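Local coordinates for protein scytovirin (PDB 2QSK) that binds sugars as a cyanobacterial lectin and strongly inhibits HIV-1 infection and cell fusion, acting more strongly on T-tropic than on M-tropic strains, at residues Gly3-Cys7 / Thr41-Pro45; Gln73-Arg78 / Cys86-His92. All blocks are in the same frame, centred on the assembly; numbering follows the deposited sequence.

Contact 1. Residues Gly3-Cys7 / Thr41-Pro45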
ATOM      1  N   GLY A   3      11.314  -0.213  -1.870  1.00  8.77           N
ATOM      2  CA  GLY A   3      11.396  -1.502  -1.235  1.00  8.80           C
ATOM      3  C   GLY A   3      10.028  -1.941  -0.768  1.00  7.78           C
ATOM      4  O   GLY A   3       9.020  -1.240  -0.996  1.00  7.79           O
ATOM      5  N   PRO A   4       9.947  -3.110  -0.128  1.00  8.40           N
ATOM      6  CA  PRO A   4       8.644  -3.734   0.155  1.00  8.45           C
ATOM      7  C   PRO A   4       7.749  -2.980   1.128  1.00  8.36           C
ATOM      8  O   PRO A   4       6.546  -3.266   1.173  1.00  8.82           O
ATOM      9  CB  PRO A   4       9.032  -5.102   0.712  1.00  9.53           C
ATOM     10  CG  PRO A   4      10.427  -4.916   1.243  1.00 12.10           C
ATOM     11  CD  PRO A   4      11.078  -3.958   0.286  1.00 10.18           C
ATOM     12  N   THR A   5       8.296  -2.051   1.911  1.00  7.70           N
ATOM     13  CA  THR A   5       7.466  -1.252   2.816  1.00  8.73           C
ATOM     14  C   THR A   5       6.865  -0.023   2.142  1.00  8.48           C
ATOM     15  O   THR A   5       6.116   0.714   2.794  1.00  9.95           O
ATOM     16  CB  THR A   5       8.225  -0.789   4.087  1.00  9.75           C
ATOM     17  OG1 THR A   5       9.157   0.239   3.757  1.00 11.55           O
ATOM     18  CG2 THR A   5       8.907  -1.955   4.801  1.00 11.16           C
ATOM     19  N   TYR A   6       7.174   0.213   0.864  1.00  7.93           N
ATOM     20  CA  TYR A   6       6.521   1.269   0.095  1.00  7.94           C
ATOM     21  C   TYR A   6       5.220   0.708  -0.484  1.00  7.78           C
ATOM     22  O   TYR A   6       5.237  -0.332  -1.145  1.00  8.33           O
ATOM     23  CB  TYR A   6       7.421   1.741  -1.040  1.00  8.54           C
ATOM     24  CG  TYR A   6       6.787   2.870  -1.830  1.00  8.15           C
ATOM     25  CD1 TYR A   6       6.621   4.130  -1.259  1.00  9.88           C
ATOM     26  CD2 TYR A   6       6.324   2.665  -3.129  1.00  8.02           C
ATOM     27  CE1 TYR A   6       6.017   5.155  -1.951  1.00 10.63           C
ATOM     28  CE2 TYR A   6       5.753   3.702  -3.838  1.00  7.94           C
ATOM     29  CZ  TYR A   6       5.583   4.933  -3.248  1.00  9.67           C
ATOM     30  OH  TYR A   6       4.992   5.994  -3.915  1.00 11.01           O
ATOM     31  N   CYS A   7       4.092   1.388  -0.232  1.00  8.76           N
ATOM     32  CA  CYS A   7       2.789   0.904  -0.689  1.00  8.67           C
ATOM     33  C   CYS A   7       2.177   1.873  -1.681  1.00  8.95           C
ATOM     34  O   CYS A   7       2.037   3.062  -1.391  1.00 11.62           O
ATOM     35  CB  CYS A   7       1.828   0.682   0.466  1.00 12.14           C
ATOM     36  SG  CYS A   7       2.172  -0.756   1.492  1.00 14.82           S
ATOM     37  N   THR A  41       9.059  -7.361  -8.592  1.00 10.78           N
ATOM     38  CA  THR A  41       8.205  -7.952  -7.567  1.00 10.79           C
ATOM     39  C   THR A  41       8.040  -6.938  -6.442  1.00  9.31           C
ATOM     40  O   THR A  41       9.015  -6.429  -5.902  1.00 10.57           O
ATOM     41  CB  THR A  41       8.803  -9.265  -7.027  1.00 13.18           C
ATOM     42  OG1 THR A  41       8.888 -10.191  -8.110  1.00 18.19           O
ATOM     43  CG2 THR A  41       7.948  -9.841  -5.903  1.00 15.03           C
ATOM     44  N   SER A  42       6.808  -6.635  -6.072  1.00  8.77           N
ATOM     45  CA  SER A  42       6.587  -5.631  -5.037  1.00  8.58           C
ATOM     46  C   SER A  42       7.165  -6.068  -3.692  1.00  8.08           C
ATOM     47  O   SER A  42       7.847  -5.280  -3.023  1.00  8.63           O
ATOM     48  CB  SER A  42       5.102  -5.335  -4.889  1.00  9.08           C
ATOM     49  OG  SER A  42       4.378  -6.508  -4.612  1.00 11.01           O
ATOM     50  N   ARG A  43       6.869  -7.302  -3.303  1.00  8.80           N
ATOM     51  CA  ARG A  43       7.253  -7.834  -1.988  1.00  9.57           C
ATOM     52  C   ARG A  43       6.921  -9.315  -2.001  1.00 10.65           C
ATOM     53  O   ARG A  43       6.099  -9.762  -2.791  1.00 11.53           O
ATOM     54  CB  ARG A  43       6.499  -7.134  -0.832  1.00  9.08           C
ATOM     55  CG  ARG A  43       4.997  -7.284  -0.932  1.00  9.21           C
ATOM     56  CD  ARG A  43       4.265  -6.427   0.094  1.00  9.10           C
ATOM     57  NE  ARG A  43       4.494  -5.003  -0.099  1.00  8.47           N
ATOM     58  CZ  ARG A  43       3.895  -4.260  -1.032  1.00  8.28           C
ATOM     59  NH1 ARG A  43       2.975  -4.784  -1.843  1.00  8.97           N
ATOM     60  NH2 ARG A  43       4.244  -2.983  -1.186  1.00  8.36           N
ATOM     61  N   LYS A  44       7.528 -10.051  -1.071  1.00 12.18           N
ATOM     62  CA  LYS A  44       7.266 -11.480  -0.889  0.50 14.67           C
ATOM     63  C   LYS A  44       7.185 -11.762   0.610  1.00 15.06           C
ATOM     64  O   LYS A  44       8.149 -11.494   1.319  1.00 18.22           O
ATOM     65  CB  LYS A  44       8.392 -12.329  -1.501  0.50 18.62           C
ATOM     66  CG  LYS A  44       9.048 -11.756  -2.752  0.50 21.03           C
ATOM     67  CD  LYS A  44      10.106 -12.700  -3.321  0.50 21.74           C
ATOM     68  CE  LYS A  44      10.714 -12.161  -4.608  0.50 22.39           C
ATOM     69  NZ  LYS A  44      11.205 -10.758  -4.470  0.50 25.02           N
ATOM     70  N   PRO A  45       6.029 -12.262   1.108  1.00 15.18           N
ATOM     71  CA  PRO A  45       4.757 -12.511   0.433  1.00 16.19           C
ATOM     72  C   PRO A  45       4.020 -11.200   0.136  1.00 14.26           C
ATOM     73  O   PRO A  45       4.285 -10.162   0.767  1.00 13.64           O
ATOM     74  CB  PRO A  45       3.975 -13.333   1.456  1.00 18.30           C
ATOM     75  CG  PRO A  45       4.465 -12.845   2.738  1.00 19.47           C
ATOM     76  CD  PRO A  45       5.933 -12.598   2.538  1.00 17.59           C
TER
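Arg43 reaches across to the backbone of Gly3-Cys7 and meets the carbonyl oxygen of Pro4 with the NE side of its guanidinium. Arg43 NE donates to Pro4 O at 3.0 Å with an N-H...O angle of 160°, in the carbonyl plane and on a lone pair, and the oxygen lies almost in the guanidinium plane. Arg43 NH2 adds a weak second bond to the same Pro4 O at 3.3 Å. Arg43 NH2 also comes within 2.8 Å of Tyr6 O, which lies near the guanidinium plane but straight beyond the nitrogen rather than beside the NE edge. Cys7 SG, joined to Cys55, approaches NH2 obliquely. Beside this polar patch, Pro4 CB sits 3.6 Å from Arg43 CB, and Pro4 CA is 3.6 Å from Ser42 O.

The chain of Arg43 is bent at chi3 (63°), which turns the guanidinium back alongside the turn. The acceptor itself is placed by a type I beta turn, closed by the bond from Tyr6 N to Gly3 O at 3.0 Å. Further out, Asp27 and Asp46 both form salt bridges with Arg43 NH1, while Tyr6 OH is tied to Lys24 O.

The Pro4 carbonyl at the NE edge and the carboxylates at NH1 together fix the rotation of this buried group. The two acids probably offset its positive charge, as the arginine joins the N-terminal turn to the loop that follows strand 38-39.

Contact 2. Residues Gln73-Arg78 / Cys86-His92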
ATOM      1  N   GLN A  73      -8.140  -4.372   8.530  1.00 10.64           N
ATOM      2  CA  GLN A  73      -8.732  -3.234   7.818  1.00 10.30           C
ATOM      3  C   GLN A  73      -7.919  -1.942   8.034  1.00  9.59           C
ATOM      4  O   GLN A  73      -8.370  -0.860   7.665  1.00 10.27           O
ATOM      5  CB  GLN A  73     -10.180  -3.019   8.281  1.00 10.56           C
ATOM      6  CG  GLN A  73     -11.085  -4.175   7.964  1.00 12.25           C
ATOM      7  CD  GLN A  73     -12.400  -4.047   8.675  1.00 12.61           C
ATOM      8  OE1 GLN A  73     -12.443  -3.725   9.870  1.00 14.42           O
ATOM      9  NE2 GLN A  73     -13.486  -4.332   7.969  1.00 16.33           N
ATOM     10  N   CYS A  74      -6.717  -2.082   8.593  1.00  9.04           N
ATOM     11  CA  CYS A  74      -5.860  -0.929   8.858  0.80  9.07           C
ATOM     12  C   CYS A  74      -4.530  -1.100   8.133  1.00  8.38           C
ATOM     13  O   CYS A  74      -3.993  -2.223   8.019  1.00  8.91           O
ATOM     14  CB  CYS A  74      -5.646  -0.755  10.357  0.80 10.07           C
ATOM     15  SG  CYS A  74      -7.202  -0.505  11.250  0.80 10.84           S
ATOM     16  N   ASP A  75      -4.033   0.001   7.611  1.00  8.05           N
ATOM     17  CA  ASP A  75      -2.825  -0.010   6.788  1.00  7.79           C
ATOM     18  C   ASP A  75      -1.577  -0.314   7.615  1.00  7.43           C
ATOM     19  O   ASP A  75      -1.425   0.167   8.751  1.00  8.02           O
ATOM     20  CB  ASP A  75      -2.697   1.359   6.122  1.00  8.15           C
ATOM     21  CG  ASP A  75      -1.701   1.411   4.993  1.00  8.89           C
ATOM     22  OD1 ASP A  75      -1.325   0.362   4.428  1.00  9.21           O
ATOM     23  OD2 ASP A  75      -1.298   2.564   4.665  1.00 11.76           O
ATOM     24  N   GLY A  76      -0.652  -1.077   7.027  1.00  7.60           N
ATOM     25  CA  GLY A  76       0.647  -1.298   7.637  1.00  7.60           C
ATOM     26  C   GLY A  76       0.552  -1.908   9.019  1.00  7.75           C
ATOM     27  O   GLY A  76      -0.149  -2.892   9.239  1.00  8.61           O
ATOM     28  N   ALA A  77       1.278  -1.283   9.951  1.00  8.12           N
ATOM     29  CA  ALA A  77       1.316  -1.698  11.345  1.00  8.65           C
ATOM     30  C   ALA A  77       0.134  -1.145  12.148  1.00  9.05           C
ATOM     31  O   ALA A  77       0.017  -1.473  13.345  1.00 12.05           O
ATOM     32  CB  ALA A  77       2.638  -1.287  11.987  1.00 10.06           C
ATOM     33  N   ARG A  78      -0.772  -0.364  11.549  1.00  7.62           N
ATOM     34  CA  ARG A  78      -1.888   0.197  12.324  1.00  7.31           C
ATOM     35  C   ARG A  78      -2.795  -0.906  12.829  1.00  7.88           C
ATOM     36  O   ARG A  78      -2.920  -1.995  12.243  1.00  8.83           O
ATOM     37  CB  ARG A  78      -2.641   1.221  11.465  1.00  7.42           C
ATOM     38  CG  ARG A  78      -1.836   2.480  11.288  1.00  8.06           C
ATOM     39  CD  ARG A  78      -2.286   3.379  10.165  1.00  7.79           C
ATOM     40  NE  ARG A  78      -3.681   3.815  10.153  1.00  8.25           N
ATOM     41  CZ  ARG A  78      -4.127   4.957  10.673  1.00  8.08           C
ATOM     42  NH1 ARG A  78      -3.420   5.676  11.527  1.00  8.89           N
ATOM     43  NH2 ARG A  78      -5.339   5.365  10.349  1.00  8.78           N
ATOM     44  N   CYS A  86      -8.831   3.006  12.927  1.00  7.75           N
ATOM     45  CA  CYS A  86      -7.449   2.583  12.711  0.80  7.53           C
ATOM     46  C   CYS A  86      -6.509   3.567  13.407  1.00  7.42           C
ATOM     47  O   CYS A  86      -6.746   4.795  13.406  1.00  8.18           O
ATOM     48  CB  CYS A  86      -7.164   2.521  11.226  0.80  9.42           C
ATOM     49  SG  CYS A  86      -8.021   1.231  10.366  0.80 10.81           S
ATOM     50  N   GLN A  87      -5.416   3.054  13.982  1.00  6.87           N
ATOM     51  CA  GLN A  87      -4.588   3.899  14.820  1.00  6.82           C
ATOM     52  C   GLN A  87      -3.116   3.467  14.789  1.00  6.77           C
ATOM     53  O   GLN A  87      -2.780   2.288  14.581  1.00  7.16           O
ATOM     54  CB  GLN A  87      -5.090   3.926  16.259  1.00  7.35           C
ATOM     55  CG  GLN A  87      -4.984   2.582  16.969  1.00  7.79           C
ATOM     56  CD  GLN A  87      -5.301   2.677  18.439  1.00  8.73           C
ATOM     57  OE1 GLN A  87      -5.746   3.716  18.935  1.00 10.38           O
ATOM     58  NE2 GLN A  87      -5.063   1.576  19.165  1.00 11.01           N
ATOM     59  N   GLY A  88      -2.257   4.446  15.041  1.00  7.18           N
ATOM     60  CA  GLY A  88      -0.805   4.281  15.031  1.00  7.36           C
ATOM     61  C   GLY A  88      -0.214   4.667  13.689  1.00  7.50           C
ATOM     62  O   GLY A  88      -0.884   5.252  12.836  1.00  9.80           O
ATOM     63  N   THR A  89       1.068   4.391  13.518  1.00  8.76           N
ATOM     64  CA  THR A  89       1.736   4.657  12.257  1.00  8.42           C
ATOM     65  C   THR A  89       1.699   3.407  11.401  1.00  8.42           C
ATOM     66  O   THR A  89       1.861   2.287  11.890  1.00 10.92           O
ATOM     67  CB  THR A  89       3.170   5.154  12.426  1.00 10.44           C
ATOM     68  OG1 THR A  89       3.710   5.429  11.112  1.00 13.90           O
ATOM     69  CG2 THR A  89       4.064   4.148  13.092  1.00 12.32           C
ATOM     70  N   ALA A  90       1.497   3.583  10.098  1.00  8.96           N
ATOM     71  CA  ALA A  90       1.508   2.429   9.188  1.00  9.37           C
ATOM     72  C   ALA A  90       2.930   1.875   9.042  1.00  9.41           C
ATOM     73  O   ALA A  90       3.109   0.674   8.801  1.00 10.02           O
ATOM     74  CB  ALA A  90       0.931   2.790   7.839  1.00 10.88           C
ATOM     75  N   GLY A  91       3.928   2.746   9.142  1.00 10.33           N
ATOM     76  CA  GLY A  91       5.317   2.306   9.041  1.00 10.93           C
ATOM     77  C   GLY A  91       5.835   2.171   7.618  1.00 10.71           C
ATOM     78  O   GLY A  91       6.890   1.576   7.418  1.00 12.61           O
ATOM     79  N   HIS A  92       5.130   2.715   6.627  1.00  9.94           N
ATOM     80  CA  HIS A  92       5.554   2.603   5.239  1.00  9.79           C
ATOM     81  C   HIS A  92       6.658   3.591   4.913  1.00 10.46           C
ATOM     82  O   HIS A  92       6.765   4.665   5.497  1.00 13.25           O
ATOM     83  CB  HIS A  92       4.394   2.850   4.289  1.00  9.83           C
ATOM     84  CG  HIS A  92       3.294   1.844   4.413  1.00  9.32           C
ATOM     85  ND1 HIS A  92       3.534   0.497   4.602  1.00 10.59           N
ATOM     86  CD2 HIS A  92       1.952   1.977   4.349  1.00  9.83           C
ATOM     87  CE1 HIS A  92       2.386  -0.149   4.656  1.00 10.57           C
ATOM     88  NE2 HIS A  92       1.412   0.725   4.500  1.00 10.54           N
TER
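Asp75 turns its CG away from the backbone N (chi1 -166°), and His92 places its ring beside its own N, which brings carboxylate and imidazole together with their planes 52° apart. His92 NE2 donates to Asp75 OD1 at 2.8 Å, nearly straight at 172°. The oxygen lies in the ring plane, whereas the nitrogen stands well above the carboxylate plane. Trp56 N also bonds to OD1, and His92 ND1 is bonded to Pro52 O, so both ring nitrogens are engaged.

Asp75 also opens a type II' turn that runs to Arg78, and within it Ala77 N donates to Ala90 O at 2.9 Å. Gly76, with positive phi, passes close to the tail: its CA makes a CH...O contact with Ala90 O and lies near His92 CE1. Ala90 CB packs 3.6 Å from Asp75 O.

Arg78 bends back over residues 86-88. Arg78 NH1 bonds to Gly88 O at 2.9 Å within the guanidinium plane, while the backbone between Cys86 and Gln87 lies over one face. Glu58 makes a salt bridge with its NE. At the far end, Cys74 SG and Cys86 SG are covalently joined.

This is the build of a small disulfide-rich fold with little regular secondary structure: the cystine ties the loop before the 79-80/86-87 hairpin to its second strand, and the turn and the Asp75-His92 pair hold the tail that follows.

In the fold
Contact 1 is the more buried of the two, although its interface is small and rests largely on one arginine bonded to a turn carbonyl. Contact 2 is broader and partly open, spreading its hold over a covalent link, a histidine-carboxylate pair, a backbone bond and an arginine. Both use a beta turn to present backbone atoms; the arginine of contact 1 has two acidic partners beyond the segments and that of contact 2 has one. They follow one another along the chain, with centres about 16 Å apart, yet they touch where His92 packs against Thr5 and Cys7, so the tail of contact 2 runs back against the N-terminal turn of contact 1.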